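Local coordinates for putative hemin storage protein (Bordetella bronchiseptica, PDB 6AU1) that probably cleaves deacetylated poly-beta-1,6-N-acetylglucosamine through its glycoside hydrolase domain, the part of the longer PgaB (BpsB) protein held here, and can thereby disrupt biofilms, at residues N331-Y335 and L349-M353; E300-R304 and L317-M321. All coordinates share one frame; numbering follows the deposited sequence.

Contact 1: N331-Y335 and L349-M353; sequences NYGYY and LRDVM
Two tyrosines of strand 332-335, Y332 and Y334, pack against the last turn of helix 346-353 in a buried, largely apolar strand-to-helix contact with one hydrogen bond, on the outer side of the barrel sheet. Y332 OH donates to V352 O over 2.6 Å, lying in the carbonyl plane on a lone pair with a C=O...O angle of 142°. The same hydroxyl is also hydrogen-bonded to R325, so the phenol end links the helix terminus to helix 314-326. M353 touches both rings. Its SD lies at the rim of the Y332 ring, 5.4 Å from the centroid, an edge-on Met-aromatic contact. The bend at chi3 (-67°) then turns the methyl to the other ring, with M353 CE 4.2 Å from Y334 CE2. L349 reaches the same ring one turn earlier, its CD1 3.9 Å from Y334 CE2. Beyond these apolar neighbours, Y334 OH is hydrogen-bonded to D337. Strand 332-335 pairs in parallel with strands 297-305 and 8-12, and a helix packed outside such a closing strand is typical of a TIM-like beta/alpha barrel, the fold of this domain.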
loop_
_atom_site.group_PDB
_atom_site.type_symbol
_atom_site.label_atom_id
_atom_site.label_comp_id
_atom_site.label_asym_id
_atom_site.label_seq_id
_atom_site.Cartn_x
_atom_site.Cartn_y
_atom_site.Cartn_z
ATOM N N ASN A 331 -11.936 11.969 -5.210
ATOM C CA ASN A 331 -10.569 11.468 -5.274
ATOM C C ASN A 331 -10.564 9.981 -5.585
ATOM O O ASN A 331 -11.206 9.205 -4.882
ATOM C CB ASN A 331 -9.824 11.717 -3.960
ATOM C CG ASN A 331 -9.858 13.163 -3.534
ATOM O OD1 ASN A 331 -9.141 14.000 -4.084
ATOM N ND2 ASN A 331 -10.686 13.469 -2.537
ATOM N N TYR A 332 -9.862 9.586 -6.643
ATOM C CA TYR A 332 -9.862 8.187 -7.053
ATOM C C TYR A 332 -8.699 7.925 -7.985
ATOM O O TYR A 332 -7.930 8.828 -8.301
ATOM C CB TYR A 332 -11.198 7.787 -7.714
ATOM C CG TYR A 332 -11.671 8.718 -8.809
ATOM C CD1 TYR A 332 -11.120 8.660 -10.084
ATOM C CD2 TYR A 332 -12.679 9.644 -8.568
ATOM C CE1 TYR A 332 -11.551 9.521 -11.088
ATOM C CE2 TYR A 332 -13.122 10.506 -9.569
ATOM C CZ TYR A 332 -12.544 10.431 -10.824
ATOM O OH TYR A 332 -12.968 11.276 -11.815
ATOM N N GLY A 333 -8.567 6.679 -8.407
ATOM C CA GLY A 333 -7.463 6.299 -9.270
ATOM C C GLY A 333 -7.569 4.831 -9.600
ATOM O O GLY A 333 -8.596 4.202 -9.321
ATOM N N TYR A 334 -6.525 4.269 -10.199
ATOM C CA TYR A 334 -6.597 2.856 -10.532
ATOM C C TYR A 334 -5.231 2.187 -10.442
ATOM O O TYR A 334 -4.180 2.834 -10.510
ATOM C CB TYR A 334 -7.199 2.642 -11.935
ATOM C CG TYR A 334 -6.321 3.141 -13.063
ATOM C CD1 TYR A 334 -5.296 2.344 -13.580
ATOM C CD2 TYR A 334 -6.514 4.400 -13.618
ATOM C CE1 TYR A 334 -4.481 2.803 -14.605
ATOM C CE2 TYR A 334 -5.707 4.868 -14.643
ATOM C CZ TYR A 334 -4.694 4.063 -15.139
ATOM O OH TYR A 334 -3.881 4.515 -16.156
ATOM N N TYR A 335 -5.295 0.868 -10.289
ATOM C CA TYR A 335 -4.136 -0.012 -10.250
ATOM C C TYR A 335 -4.531 -1.277 -11.006
ATOM O O TYR A 335 -5.624 -1.789 -10.790
ATOM C CB TYR A 335 -3.745 -0.343 -8.800
ATOM C CG TYR A 335 -2.634 -1.363 -8.695
ATOM C CD1 TYR A 335 -1.386 -1.113 -9.254
ATOM C CD2 TYR A 335 -2.825 -2.572 -8.027
ATOM C CE1 TYR A 335 -0.353 -2.056 -9.157
ATOM C CE2 TYR A 335 -1.806 -3.512 -7.925
ATOM C CZ TYR A 335 -0.570 -3.248 -8.498
ATOM O OH TYR A 335 0.443 -4.188 -8.401
ATOM N N LEU A 349 -10.366 7.156 -20.770
ATOM C CA LEU A 349 -10.317 7.570 -19.366
ATOM C C LEU A 349 -9.850 8.995 -19.148
ATOM O O LEU A 349 -9.968 9.513 -18.039
ATOM C CB LEU A 349 -9.390 6.659 -18.563
ATOM C CG LEU A 349 -9.866 5.348 -17.965
ATOM C CD1 LEU A 349 -8.891 4.930 -16.861
ATOM C CD2 LEU A 349 -11.286 5.442 -17.436
ATOM N N ARG A 350 -9.287 9.616 -20.181
ATOM C CA ARG A 350 -8.723 10.954 -20.052
ATOM C C ARG A 350 -9.679 11.938 -19.379
ATOM O O ARG A 350 -9.278 12.669 -18.469
ATOM C CB ARG A 350 -8.305 11.494 -21.423
ATOM C CG ARG A 350 -7.444 12.741 -21.349
ATOM C CD ARG A 350 -6.985 13.193 -22.729
ATOM N NE ARG A 350 -6.364 12.107 -23.485
ATOM C CZ ARG A 350 -6.871 11.584 -24.598
ATOM N NH1 ARG A 350 -6.235 10.598 -25.220
ATOM N NH2 ARG A 350 -8.012 12.047 -25.095
ATOM N N ASP A 351 -10.945 11.949 -19.793
ATOM C CA ASP A 351 -11.836 12.995 -19.304
ATOM C C ASP A 351 -12.160 12.836 -17.818
ATOM O O ASP A 351 -12.382 13.833 -17.133
ATOM C CB ASP A 351 -13.133 13.079 -20.138
ATOM C CG ASP A 351 -13.901 11.764 -20.218
ATOM O OD1 ASP A 351 -13.521 10.766 -19.570
ATOM O OD2 ASP A 351 -14.921 11.747 -20.953
ATOM N N VAL A 352 -12.174 11.607 -17.310
ATOM C CA VAL A 352 -12.469 11.431 -15.890
ATOM C C VAL A 352 -11.209 11.394 -15.015
ATOM O O VAL A 352 -11.299 11.521 -13.797
ATOM C CB VAL A 352 -13.300 10.156 -15.624
ATOM C CG1 VAL A 352 -14.741 10.370 -16.069
ATOM C CG2 VAL A 352 -12.679 8.938 -16.299
ATOM N N MET A 353 -10.036 11.243 -15.623
ATOM C CA MET A 353 -8.816 11.228 -14.826
ATOM C C MET A 353 -8.182 12.610 -14.821
ATOM O O MET A 353 -7.248 12.867 -14.062
ATOM C CB MET A 353 -7.835 10.168 -15.333
ATOM C CG MET A 353 -8.179 8.744 -14.903
ATOM S SD MET A 353 -8.024 8.475 -13.115
ATOM C CE MET A 353 -6.245 8.636 -12.897
#

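Contact 2: E300-R304 and L317-M321; sequences ELQAR and LRRQM
Strand 300-302 and helix segment 317-321 run nearly antiparallel, at 156° with their axes 9.4 Å apart, and A303 and L317 bring the backbones closest, at 6.6 Å between their CA atoms. This is the strand-to-helix packing of a beta/alpha unit in the TIM-like barrel: strand 297-305 leads, by way of the short strand 310-311, into helix 314-326, which folds back over the outer side of the sheet. L301 is the central apolar side chain. Its CD1 presses on M321 CG at 3.5 Å, and its CB meets L317 CD1 at 3.7 Å. In L317, a chi1 of -177° sets CG anti to the backbone nitrogen and carries it out to the strand, where the two methyls part, CD1 touching L301 and the carbonyl oxygen of Q302, CD2 against the methyl of A303. M321 runs extended beyond CG and continues past L301 to Y332 and Y334 of the neighbouring strand.

Along the other flank of L301, Q320 slides by in the opposite direction, placing OE1 3.6 Å from L301 CD2. The amide end of Q320 is tied to the strand through water. Q302, whose side chain starts out away from the helix, turns its amide to other partners: OE1 accepts from M271 N, and NE2 donates to R304 O at 3.0 Å with that oxygen in the amide plane. Two waters bridge Q320 OE1 to the Q302 backbone, both donating to the amide oxygen; one accepts from Q302 N at 2.9 Å and the other donates to Q302 O at the same distance.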
loop_
_atom_site.group_PDB
_atom_site.type_symbol
_atom_site.label_atom_id
_atom_site.label_comp_id
_atom_site.label_asym_id
_atom_site.label_seq_id
_atom_site.Cartn_x
_atom_site.Cartn_y
_atom_site.Cartn_z
ATOM N N GLU A 300 -9.301 3.755 -4.711
ATOM C CA GLU A 300 -8.403 3.134 -5.674
ATOM C C GLU A 300 -9.077 1.925 -6.317
ATOM O O GLU A 300 -9.323 0.912 -5.664
ATOM C CB GLU A 300 -7.093 2.733 -5.003
ATOM C CG GLU A 300 -6.060 2.240 -5.986
ATOM C CD GLU A 300 -4.670 2.183 -5.394
ATOM O OE1 GLU A 300 -4.523 2.244 -4.152
ATOM O OE2 GLU A 300 -3.718 2.072 -6.188
ATOM N N LEU A 301 -9.371 2.054 -7.607
ATOM C CA LEU A 301 -10.129 1.046 -8.346
ATOM C C LEU A 301 -9.190 0.042 -8.986
ATOM O O LEU A 301 -8.001 0.322 -9.137
ATOM C CB LEU A 301 -10.971 1.721 -9.431
ATOM C CG LEU A 301 -11.903 2.815 -8.926
ATOM C CD1 LEU A 301 -12.411 3.636 -10.090
ATOM C CD2 LEU A 301 -13.075 2.168 -8.183
ATOM N N GLN A 302 -9.706 -1.122 -9.370
ATOM C CA GLN A 302 -8.846 -2.078 -10.059
ATOM C C GLN A 302 -9.076 -2.031 -11.564
ATOM O O GLN A 302 -10.215 -1.988 -12.029
ATOM C CB GLN A 302 -9.053 -3.500 -9.527
ATOM C CG GLN A 302 -10.422 -4.106 -9.771
ATOM C CD GLN A 302 -10.585 -5.447 -9.057
ATOM O OE1 GLN A 302 -11.357 -5.559 -8.108
ATOM N NE2 GLN A 302 -9.854 -6.472 -9.512
ATOM N N ALA A 303 -7.977 -2.027 -12.318
ATOM C CA ALA A 303 -8.034 -2.026 -13.775
ATOM C C ALA A 303 -7.768 -3.419 -14.344
ATOM O O ALA A 303 -7.889 -3.643 -15.552
ATOM C CB ALA A 303 -7.029 -1.030 -14.342
ATOM N N ARG A 304 -7.406 -4.349 -13.472
ATOM C CA ARG A 304 -7.102 -5.700 -13.896
ATOM C C ARG A 304 -7.790 -6.697 -12.974
ATOM O O ARG A 304 -7.925 -6.463 -11.771
ATOM C CB ARG A 304 -5.579 -5.925 -13.917
ATOM C CG ARG A 304 -5.151 -7.320 -14.341
ATOM C CD ARG A 304 -3.660 -7.373 -14.702
ATOM N NE ARG A 304 -3.262 -8.710 -15.113
ATOM C CZ ARG A 304 -3.425 -9.195 -16.339
ATOM N NH1 ARG A 304 -3.964 -8.438 -17.295
ATOM N NH2 ARG A 304 -3.043 -10.435 -16.612
ATOM N N LEU A 317 -14.407 0.375 -15.793
ATOM C CA LEU A 317 -13.611 1.231 -14.924
ATOM C C LEU A 317 -14.131 2.669 -14.947
ATOM O O LEU A 317 -14.268 3.316 -13.901
ATOM C CB LEU A 317 -12.147 1.182 -15.357
ATOM C CG LEU A 317 -11.130 1.959 -14.521
ATOM C CD1 LEU A 317 -11.141 1.459 -13.095
ATOM C CD2 LEU A 317 -9.731 1.813 -15.138
ATOM N N ARG A 318 -14.425 3.166 -16.142
ATOM C CA ARG A 318 -14.946 4.522 -16.269
ATOM C C ARG A 318 -16.299 4.645 -15.574
ATOM O O ARG A 318 -16.583 5.669 -14.938
ATOM C CB ARG A 318 -15.066 4.933 -17.739
ATOM C CG ARG A 318 -15.385 6.420 -17.939
ATOM C CD ARG A 318 -15.416 6.777 -19.416
ATOM N NE ARG A 318 -15.653 8.207 -19.648
ATOM C CZ ARG A 318 -16.847 8.788 -19.567
ATOM N NH1 ARG A 318 -17.917 8.069 -19.252
ATOM N NH2 ARG A 318 -16.975 10.090 -19.795
ATOM N N ARG A 319 -17.140 3.621 -15.697
ATOM C CA ARG A 319 -18.456 3.678 -15.057
ATOM C C ARG A 319 -18.302 3.766 -13.543
ATOM O O ARG A 319 -19.099 4.435 -12.876
ATOM C CB ARG A 319 -19.316 2.465 -15.413
ATOM C CG ARG A 319 -19.935 2.493 -16.798
ATOM C CD ARG A 319 -20.781 1.248 -17.016
ATOM N NE ARG A 319 -21.012 0.970 -18.431
ATOM C CZ ARG A 319 -21.187 -0.250 -18.931
ATOM N NH1 ARG A 319 -21.147 -1.311 -18.132
ATOM N NH2 ARG A 319 -21.391 -0.412 -20.230
ATOM N N GLN A 320 -17.283 3.095 -13.001
ATOM C CA GLN A 320 -17.031 3.181 -11.564
ATOM C C GLN A 320 -16.609 4.603 -11.189
ATOM O O GLN A 320 -17.065 5.150 -10.180
ATOM C CB GLN A 320 -15.968 2.165 -11.119
ATOM C CG GLN A 320 -16.477 0.738 -11.146
ATOM C CD GLN A 320 -15.447 -0.244 -10.626
ATOM O OE1 GLN A 320 -14.244 -0.019 -10.754
ATOM N NE2 GLN A 320 -15.915 -1.328 -10.023
ATOM N N MET A 321 -15.769 5.214 -12.018
ATOM C CA MET A 321 -15.344 6.585 -11.755
ATOM C C MET A 321 -16.518 7.558 -11.847
ATOM O O MET A 321 -16.644 8.449 -11.010
ATOM C CB MET A 321 -14.226 6.993 -12.714
ATOM C CG MET A 321 -12.923 6.240 -12.439
ATOM S SD MET A 321 -11.674 6.619 -13.668
ATOM C CE MET A 321 -10.330 5.581 -13.087
HETATM O O HOH W 1 -12.569 -1.281 -8.777
HETATM O O HOH W 2 -13.078 -1.937 -12.374
HETATM O O HOH W 3 -14.004 -3.956 -9.400
#

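Contacts 1 and 2 lie in series along the chain, with centres about 8 Å apart and on the same side of the chain's centre. Contact 2 closes first; helix 314-326 then leads into strand 332-335, which opens contact 1. Their strands are parallel neighbours in the barrel sheet, joined by backbone bonds such as G333 O to L301 N (2.9 Å). Their helices touch outside it, where V352 CG2 meets M321 SD at 3.6 Å and R318 NH2 of contact 2 forms a salt bridge with D351 OD2 of contact 1. Strand 332-335 also pairs with the N-terminal strand 8-12, so the two contacts form part of the wall where the barrel of this glycoside hydrolase domain closes.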